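Local coordinates for DnaD domain protein (Enterococcus faecalis, PDB 2I5U), which is of unknown function but, as a member of the DnaB/DnaD family, probably takes part in the initiation of DNA replication, this chain being its DnaD-like domain, at residues 47-52 against 61-66; 25-30 against 66-71. All blocks are in the same frame, centred on the assembly; numbering follows the deposited sequence. Where two conformers were deposited one is given.

Contact 1 (47-52 against 61-66)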
ATOM      1  N   LYS A  47       6.214  -1.070  -1.168  1.00 17.78           N
ATOM      2  CA  LYS A  47       6.720  -2.410  -1.467  1.00 17.44           C
ATOM      3  C   LYS A  47       5.623  -3.330  -2.037  1.00 17.26           C
ATOM      4  O   LYS A  47       5.870  -4.093  -2.963  1.00 17.47           O
ATOM      5  CB  LYS A  47       7.348  -3.045  -0.226  1.00 18.55           C
ATOM      6  CG  LYS A  47       7.935  -4.418  -0.461  1.00 21.06           C
ATOM      7  CD  LYS A  47       9.232  -4.345  -1.250  1.00 28.41           C
ATOM      8  CE  LYS A  47       9.426  -5.534  -2.174  1.00 31.99           C
ATOM      9  NZ  LYS A  47       8.802  -5.277  -3.505  1.00 34.18           N
ATOM     10  N   ALA A  48       4.424  -3.296  -1.452  1.00 16.68           N
ATOM     11  CA  ALA A  48       3.315  -4.101  -1.966  1.00 16.62           C
ATOM     12  C   ALA A  48       2.999  -3.679  -3.406  1.00 16.32           C
ATOM     13  O   ALA A  48       2.697  -4.513  -4.245  1.00 17.16           O
ATOM     14  CB  ALA A  48       2.064  -3.970  -1.076  1.00 17.40           C
ATOM     15  N   ILE A  49       3.056  -2.392  -3.699  1.00 16.84           N
ATOM     16  CA  ILE A  49       2.802  -1.934  -5.076  1.00 17.08           C
ATOM     17  C   ILE A  49       3.862  -2.457  -6.037  1.00 17.24           C
ATOM     18  O   ILE A  49       3.540  -2.934  -7.149  1.00 17.42           O
ATOM     19  CB  ILE A  49       2.710  -0.393  -5.151  1.00 17.83           C
ATOM     20  CG1 ILE A  49       1.437   0.053  -4.439  1.00 17.77           C
ATOM     21  CG2 ILE A  49       2.691   0.091  -6.588  1.00 18.03           C
ATOM     22  CD1 ILE A  49       1.339   1.598  -4.206  1.00 17.62           C
ATOM     23  N   GLU A  50       5.109  -2.440  -5.602  1.00 17.43           N
ATOM     24  CA  GLU A  50       6.211  -3.018  -6.399  1.00 18.37           C
ATOM     25  C   GLU A  50       5.982  -4.496  -6.685  1.00 16.85           C
ATOM     26  O   GLU A  50       6.193  -4.970  -7.809  1.00 17.44           O
ATOM     27  CB  GLU A  50       7.544  -2.850  -5.673  1.00 18.27           C
ATOM     28  CG  GLU A  50       8.024  -1.417  -5.689  1.00 22.60           C
ATOM     29  CD  GLU A  50       9.366  -1.224  -5.028  1.00 23.94           C
ATOM     30  OE1 GLU A  50       9.596  -1.811  -3.950  1.00 30.06           O
ATOM     31  OE2 GLU A  50      10.191  -0.456  -5.590  1.00 32.06           O
ATOM     32  N   ILE A  51       5.539  -5.228  -5.669  1.00 16.57           N
ATOM     33  CA  ILE A  51       5.233  -6.668  -5.831  1.00 16.75           C
ATOM     34  C   ILE A  51       4.115  -6.872  -6.870  1.00 16.10           C
ATOM     35  O   ILE A  51       4.202  -7.739  -7.729  1.00 16.55           O
ATOM     36  CB  ILE A  51       4.858  -7.295  -4.470  1.00 16.50           C
ATOM     37  CG1 ILE A  51       6.090  -7.389  -3.562  1.00 17.71           C
ATOM     38  CG2 ILE A  51       4.252  -8.670  -4.646  1.00 16.85           C
ATOM     39  CD1 ILE A  51       5.789  -7.673  -2.102  1.00 18.88           C
ATOM     40  N   ALA A  52       3.102  -6.028  -6.817  1.00 15.99           N
ATOM     41  CA  ALA A  52       1.990  -6.095  -7.748  1.00 15.85           C
ATOM     42  C   ALA A  52       2.441  -5.779  -9.174  1.00 15.78           C
ATOM     43  O   ALA A  52       1.971  -6.397 -10.132  1.00 15.44           O
ATOM     44  CB  ALA A  52       0.874  -5.115  -7.300  1.00 16.06           C
ATOM     45  N   ASN A  61      -7.075  -4.859  -5.221  1.00 16.75           N
ATOM     46  CA  ASN A  61      -7.403  -6.155  -4.616  1.00 16.49           C
ATOM     47  C   ASN A  61      -6.154  -6.966  -4.300  1.00 16.41           C
ATOM     48  O   ASN A  61      -6.020  -7.515  -3.220  1.00 17.99           O
ATOM     49  CB  ASN A  61      -8.350  -6.957  -5.505  1.00 16.72           C
ATOM     50  CG  ASN A  61      -9.768  -6.395  -5.526  1.00 16.30           C
ATOM     51  OD1 ASN A  61     -10.261  -5.860  -4.524  1.00 18.77           O
ATOM     52  ND2 ASN A  61     -10.443  -6.571  -6.640  1.00 18.33           N
ATOM     53  N   TYR A  62      -5.234  -7.005  -5.246  1.00 16.77           N
ATOM     54  CA  TYR A  62      -4.022  -7.802  -5.088  1.00 17.23           C
ATOM     55  C   TYR A  62      -3.138  -7.201  -3.987  1.00 17.24           C
ATOM     56  O   TYR A  62      -2.598  -7.923  -3.120  1.00 18.04           O
ATOM     57  CB  TYR A  62      -3.261  -7.843  -6.405  1.00 18.07           C
ATOM     58  CG  TYR A  62      -2.095  -8.809  -6.434  1.00 18.09           C
ATOM     59  CD1 TYR A  62      -2.277 -10.136  -6.793  1.00 20.20           C
ATOM     60  CD2 TYR A  62      -0.806  -8.369  -6.203  1.00 18.22           C
ATOM     61  CE1 TYR A  62      -1.212 -11.001  -6.855  1.00 20.17           C
ATOM     62  CE2 TYR A  62       0.256  -9.236  -6.259  1.00 19.08           C
ATOM     63  CZ  TYR A  62       0.042 -10.551  -6.570  1.00 19.07           C
ATOM     64  OH  TYR A  62       1.116 -11.446  -6.661  1.00 21.72           O
ATOM     65  N   ILE A  63      -3.034  -5.874  -3.988  1.00 16.54           N
ATOM     66  CA  ILE A  63      -2.235  -5.184  -2.979  1.00 17.05           C
ATOM     67  C   ILE A  63      -2.829  -5.360  -1.579  1.00 17.24           C
ATOM     68  O   ILE A  63      -2.106  -5.592  -0.613  1.00 16.77           O
ATOM     69  CB  ILE A  63      -2.079  -3.686  -3.343  1.00 16.66           C
ATOM     70  CG1 ILE A  63      -1.238  -3.556  -4.616  1.00 17.70           C
ATOM     71  CG2 ILE A  63      -1.467  -2.917  -2.200  1.00 18.03           C
ATOM     72  CD1 ILE A  63      -1.445  -2.267  -5.315  1.00 18.23           C
ATOM     73  N   ASN A  64      -4.142  -5.225  -1.479  1.00 16.59           N
ATOM     74  CA  ASN A  64      -4.863  -5.408  -0.216  1.00 16.95           C
ATOM     75  C   ASN A  64      -4.592  -6.796   0.399  1.00 17.60           C
ATOM     76  O   ASN A  64      -4.375  -6.915   1.598  1.00 17.63           O
ATOM     77  CB  ASN A  64      -6.364  -5.184  -0.467  1.00 17.63           C
ATOM     78  CG  ASN A  64      -7.182  -5.189   0.781  1.00 19.57           C
ATOM     79  OD1 ASN A  64      -6.881  -4.508   1.748  1.00 20.60           O
ATOM     80  ND2 ASN A  64      -8.268  -5.938   0.748  1.00 24.59           N
ATOM     81  N   ALA A  65      -4.621  -7.827  -0.425  1.00 17.61           N
ATOM     82  CA  ALA A  65      -4.357  -9.184   0.070  1.00 18.28           C
ATOM     83  C   ALA A  65      -2.969  -9.268   0.688  1.00 18.43           C
ATOM     84  O   ALA A  65      -2.783  -9.895   1.754  1.00 19.19           O
ATOM     85  CB  ALA A  65      -4.508 -10.181  -1.037  1.00 18.49           C
ATOM     86  N   ILE A  66      -1.992  -8.655   0.024  1.00 19.53           N
ATOM     87  CA  ILE A  66      -0.629  -8.637   0.542  1.00 19.81           C
ATOM     88  C   ILE A  66      -0.562  -7.931   1.884  1.00 20.12           C
ATOM     89  O   ILE A  66       0.007  -8.432   2.845  1.00 20.53           O
ATOM     90  CB  ILE A  66       0.333  -7.924  -0.418  1.00 19.62           C
ATOM     91  CG1 ILE A  66       0.419  -8.659  -1.752  1.00 21.39           C
ATOM     92  CG2 ILE A  66       1.722  -7.817   0.202  1.00 18.88           C
ATOM     93  CD1 ILE A  66       1.142  -7.889  -2.848  1.00 22.47           C
TER
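Ala48 and Ala52, one turn apart on helix 38-55, form the low ground into which the isoleucines of helix 60-73 settle. Ile63 carries the centre. Its CG1 lies 3.8 Å from Ala52 CB, and its CG2 sits 3.9 Å from Ala48 CB, so the branched side chain straddles the two small residues. The outer methyl, CD1, reaches farther round the helix and meets Ile49 CG1 at 3.8 Å, although the CB of Ile49 points away from helix 60-73. The chi1 of Ile63 (-67°) sets CG2 anti to the backbone N and CG1 beside it, which turns one branch to each alanine.

A turn later Ile66 repeats the fit on the other flank of Ala48: its CG2 approaches Ala48 CB, while CD1 meets Ile51 CG2 at 3.7 Å, the two side chains crossing obliquely. Tyr62 closes the end of the contact nearest the short connection between the helices. Its CG stands anti to the backbone N (chi1 -171°), and beyond it the ring meets helix 38-55: CD2 stands 3.8 Å from Ala52 CB, and Ile51 CG2 lies at the ring edge, near its plane. The alanines let the backbones come close, with CA atoms of Ala48 and Ile63 5.7 Å apart and the two segments' axes 128° apart in direction. Ile4 and Ile7 of helix 2-9, together with Phe13, continue the apolar surface around Ile49. No hydrogen bond or salt bridge spans the two segments, so this pair of crossed consecutive helices is held by the fit and burial of aliphatic and aromatic groups.

Contact 2 (25-30 against 66-71)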
ATOM      1  N   ASP A  25      -4.787   5.495   3.018  1.00 18.09           N
ATOM      2  CA  ASP A  25      -4.714   6.301   4.255  1.00 19.42           C
ATOM      3  C   ASP A  25      -5.104   5.445   5.450  1.00 20.00           C
ATOM      4  O   ASP A  25      -4.468   5.498   6.516  1.00 20.60           O
ATOM      5  CB  ASP A  25      -5.665   7.506   4.214  1.00 19.73           C
ATOM      6  CG  ASP A  25      -5.147   8.657   3.391  1.00 23.46           C
ATOM      7  OD1 ASP A  25      -3.934   8.718   3.150  1.00 27.53           O
ATOM      8  OD2 ASP A  25      -5.977   9.541   3.026  1.00 27.80           O
ATOM      9  N   TYR A  26      -6.146   4.652   5.269  1.00 19.42           N
ATOM     10  CA  TYR A  26      -6.645   3.777   6.322  1.00 20.41           C
ATOM     11  C   TYR A  26      -5.636   2.670   6.614  1.00 19.53           C
ATOM     12  O   TYR A  26      -5.442   2.298   7.767  1.00 20.02           O
ATOM     13  CB  TYR A  26      -8.016   3.214   5.960  1.00 21.63           C
ATOM     14  CG  TYR A  26      -8.841   2.964   7.167  1.00 25.10           C
ATOM     15  CD1 TYR A  26      -9.556   4.002   7.771  1.00 26.53           C
ATOM     16  CD2 TYR A  26      -8.840   1.720   7.778  1.00 26.12           C
ATOM     17  CE1 TYR A  26     -10.281   3.787   8.913  1.00 27.82           C
ATOM     18  CE2 TYR A  26      -9.578   1.497   8.924  1.00 26.47           C
ATOM     19  CZ  TYR A  26     -10.288   2.539   9.481  1.00 27.83           C
ATOM     20  OH  TYR A  26     -11.004   2.353  10.631  1.00 27.82           O
ATOM     21  N   TRP A  27      -4.934   2.187   5.586  1.00 19.21           N
ATOM     22  CA  TRP A  27      -3.906   1.166   5.782  1.00 19.37           C
ATOM     23  C   TRP A  27      -2.747   1.714   6.590  1.00 20.09           C
ATOM     24  O   TRP A  27      -2.216   1.022   7.455  1.00 20.05           O
ATOM     25  CB  TRP A  27      -3.388   0.638   4.436  1.00 19.38           C
ATOM     26  CG  TRP A  27      -4.082  -0.599   3.994  1.00 18.91           C
ATOM     27  CD1 TRP A  27      -4.863  -0.774   2.873  1.00 19.86           C
ATOM     28  CD2 TRP A  27      -4.041  -1.849   4.653  1.00 20.00           C
ATOM     29  NE1 TRP A  27      -5.312  -2.063   2.819  1.00 18.68           N
ATOM     30  CE2 TRP A  27      -4.827  -2.746   3.905  1.00 18.32           C
ATOM     31  CE3 TRP A  27      -3.439  -2.296   5.838  1.00 19.19           C
ATOM     32  CZ2 TRP A  27      -5.017  -4.077   4.297  1.00 20.04           C
ATOM     33  CZ3 TRP A  27      -3.613  -3.616   6.222  1.00 20.03           C
ATOM     34  CH2 TRP A  27      -4.410  -4.490   5.455  1.00 19.89           C
ATOM     35  N   ILE A  28      -2.349   2.949   6.314  1.00 20.68           N
ATOM     36  CA  ILE A  28      -1.285   3.584   7.087  1.00 21.12           C
ATOM     37  C   ILE A  28      -1.699   3.658   8.562  1.00 21.09           C
ATOM     38  O   ILE A  28      -0.903   3.313   9.462  1.00 21.49           O
ATOM     39  CB  ILE A  28      -0.925   4.991   6.533  1.00 20.98           C
ATOM     40  CG1 ILE A  28      -0.226   4.859   5.179  1.00 21.07           C
ATOM     41  CG2 ILE A  28      -0.035   5.754   7.522  1.00 20.64           C
ATOM     42  CD1 ILE A  28      -0.101   6.167   4.437  1.00 22.04           C
ATOM     43  N   SER A  29      -2.940   4.075   8.811  0.50 21.32           N
ATOM     44  CA  SER A  29      -3.478   4.136  10.175  0.50 21.67           C
ATOM     45  C   SER A  29      -3.476   2.764  10.845  1.00 21.23           C
ATOM     46  O   SER A  29      -3.154   2.645  12.051  1.00 20.73           O
ATOM     47  CB  SER A  29      -4.891   4.705  10.157  1.00 22.58           C
ATOM     48  OG  SER A  29      -4.862   6.097   9.881  0.50 25.78           O
ATOM     49  N   ASP A  30      -3.830   1.727  10.090  1.00 20.39           N
ATOM     50  CA  ASP A  30      -3.925   0.386  10.645  1.00 21.49           C
ATOM     51  C   ASP A  30      -2.555  -0.178  11.012  1.00 21.62           C
ATOM     52  O   ASP A  30      -2.404  -0.821  12.055  1.00 20.70           O
ATOM     53  CB  ASP A  30      -4.707  -0.556   9.721  1.00 21.80           C
ATOM     54  CG  ASP A  30      -6.220  -0.389   9.851  1.00 24.41           C
ATOM     55  OD1 ASP A  30      -6.693   0.307  10.783  1.00 27.63           O
ATOM     56  OD2 ASP A  30      -6.939  -0.969   9.025  1.00 27.19           O
ATOM     57  N   ILE A  66      -1.992  -8.655   0.024  1.00 19.53           N
ATOM     58  CA  ILE A  66      -0.629  -8.637   0.542  1.00 19.81           C
ATOM     59  C   ILE A  66      -0.562  -7.931   1.884  1.00 20.12           C
ATOM     60  O   ILE A  66       0.007  -8.432   2.845  1.00 20.53           O
ATOM     61  CB  ILE A  66       0.333  -7.924  -0.418  1.00 19.62           C
ATOM     62  CG1 ILE A  66       0.419  -8.659  -1.752  1.00 21.39           C
ATOM     63  CG2 ILE A  66       1.722  -7.817   0.202  1.00 18.88           C
ATOM     64  CD1 ILE A  66       1.142  -7.889  -2.848  1.00 22.47           C
ATOM     65  N   LEU A  67      -1.126  -6.742   1.938  1.00 18.10           N
ATOM     66  CA  LEU A  67      -1.106  -5.950   3.170  1.00 18.94           C
ATOM     67  C   LEU A  67      -1.830  -6.629   4.344  1.00 19.96           C
ATOM     68  O   LEU A  67      -1.410  -6.484   5.490  1.00 20.82           O
ATOM     69  CB  LEU A  67      -1.702  -4.556   2.916  1.00 18.27           C
ATOM     70  CG  LEU A  67      -0.929  -3.686   1.925  1.00 18.44           C
ATOM     71  CD1 LEU A  67      -1.744  -2.430   1.660  1.00 18.74           C
ATOM     72  CD2 LEU A  67       0.472  -3.380   2.417  1.00 17.27           C
ATOM     73  N   LYS A  68      -2.930  -7.328   4.077  1.00 19.78           N
ATOM     74  CA  LYS A  68      -3.660  -8.026   5.164  1.00 21.15           C
ATOM     75  C   LYS A  68      -2.787  -9.066   5.813  1.00 21.26           C
ATOM     76  O   LYS A  68      -2.859  -9.285   7.054  1.00 19.98           O
ATOM     77  CB  LYS A  68      -4.917  -8.713   4.641  1.00 21.66           C
ATOM     78  CG  LYS A  68      -6.048  -7.784   4.345  1.00 23.50           C
ATOM     79  CD  LYS A  68      -7.269  -8.554   3.888  1.00 24.68           C
ATOM     80  CE  LYS A  68      -8.396  -7.621   3.466  1.00 26.51           C
ATOM     81  NZ  LYS A  68      -9.593  -8.340   2.870  1.00 29.59           N
ATOM     82  N   ASP A  69      -2.001  -9.767   4.990  0.50 21.49           N
ATOM     83  CA  ASP A  69      -1.042 -10.756   5.485  0.50 22.13           C
ATOM     84  C   ASP A  69      -0.070 -10.082   6.430  0.50 22.46           C
ATOM     85  O   ASP A  69       0.062 -10.468   7.591  0.50 22.62           O
ATOM     86  CB  ASP A  69      -0.236 -11.380   4.341  0.50 21.95           C
ATOM     87  CG  ASP A  69      -1.050 -12.302   3.480  0.50 23.00           C
ATOM     88  OD1 ASP A  69      -2.050 -12.854   3.967  0.50 23.06           O
ATOM     89  OD2 ASP A  69      -0.672 -12.497   2.308  0.50 25.12           O
ATOM     90  N   TRP A  70       0.586  -9.047   5.925  1.00 22.41           N
ATOM     91  CA  TRP A  70       1.618  -8.362   6.681  1.00 22.32           C
ATOM     92  C   TRP A  70       1.080  -7.789   7.991  1.00 22.57           C
ATOM     93  O   TRP A  70       1.756  -7.847   9.030  1.00 22.55           O
ATOM     94  CB  TRP A  70       2.231  -7.257   5.811  1.00 21.94           C
ATOM     95  CG  TRP A  70       2.992  -7.790   4.619  1.00 21.21           C
ATOM     96  CD1 TRP A  70       3.288  -9.091   4.348  1.00 21.92           C
ATOM     97  CD2 TRP A  70       3.572  -7.019   3.555  1.00 21.09           C
ATOM     98  NE1 TRP A  70       3.989  -9.188   3.178  1.00 21.71           N
ATOM     99  CE2 TRP A  70       4.185  -7.929   2.670  1.00 20.90           C
ATOM    100  CE3 TRP A  70       3.615  -5.651   3.259  1.00 20.82           C
ATOM    101  CZ2 TRP A  70       4.876  -7.516   1.520  1.00 21.16           C
ATOM    102  CZ3 TRP A  70       4.296  -5.237   2.101  1.00 20.42           C
ATOM    103  CH2 TRP A  70       4.906  -6.165   1.251  1.00 21.03           C
ATOM    104  N   GLU A  71      -0.142  -7.274   7.954  1.00 22.62           N
ATOM    105  CA  GLU A  71      -0.753  -6.655   9.132  1.00 23.09           C
ATOM    106  C   GLU A  71      -1.018  -7.681  10.226  1.00 24.09           C
ATOM    107  O   GLU A  71      -0.687  -7.445  11.401  1.00 22.66           O
ATOM    108  CB  GLU A  71      -2.065  -5.971   8.756  1.00 23.06           C
ATOM    109  CG  GLU A  71      -2.810  -5.381   9.952  1.00 22.75           C
ATOM    110  CD  GLU A  71      -4.228  -4.996   9.629  1.00 22.84           C
ATOM    111  OE1 GLU A  71      -4.865  -5.673   8.785  1.00 22.11           O
ATOM    112  OE2 GLU A  71      -4.737  -4.016  10.242  1.00 25.14           O
TER
HETATM  113  O   HOH W   1      -4.172  -2.730  12.473  1.00 29.49           O
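Trp27 of helix 18-32 lays its indole against Leu67 of helix 60-73, bridging two nearly parallel helices of this all-helical DnaD-like domain. The axes of segments 25-30 and 66-71 run 12° apart and approach to 11.5 Å, a wide gap that the tryptophan spans. Leu67 CB sits over one face of the six-membered ring, 3.6 Å from its centroid and 10° off the normal, a CH-pi contact; Leu67 CD1 extends the same cover across the five-membered ring. The far end of the indole presses on the backbone, Trp27 CH2 lying 3.5 Å from Leu67 C. Lys68 CG and Glu71 CB meet the indole at its edge, in the ring plane, and the remainder of the lysine runs on, extended, away from helix 18-32. Phe31 adds a second aromatic ring beside Trp27, and Trp27 NE1 makes weak hydrogen bonds with Tyr60 OH and Asn64 OD1.

Trp27 and Leu67 are buried; around them lies the solvent side, with Lys68 exposed and Asp30 and Glu71 partly so. Glu71 OE1 still lies 3.5 Å from Trp27 CZ3, the carboxylate plane turned 61° from the ring. The other oxygen, Glu71 OE2, approaches Asp30 CB and comes within 4.0 Å of Asp30 OD2. No direct hydrogen bond joins the segments, and two carboxylates so near would probably repel, raising the proton affinity of one or both. A water mediates at this side instead: it donates one hydrogen bond to Asp30 O and another to Glu71 OE2, each 2.6 Å long.

The centres of contacts 1 and 2 lie 10 Å apart, and both are built on helix 60-73: 61-66 faces helix 38-55, and 66-71 faces helix 18-32, with Ile66 in both ranges. Along the chain the order is 25-30, 47-52, 61-66, 66-71, so the short-range pairing of contact 1 falls within the longer span that contact 2 bridges. They also touch directly: Ala48 CB packs on Leu67 CD2 at 3.9 Å, and Ile51 CD1 on Trp70 CZ2 at 3.7 Å. The last helix thus ties the two before it into one compact helical domain.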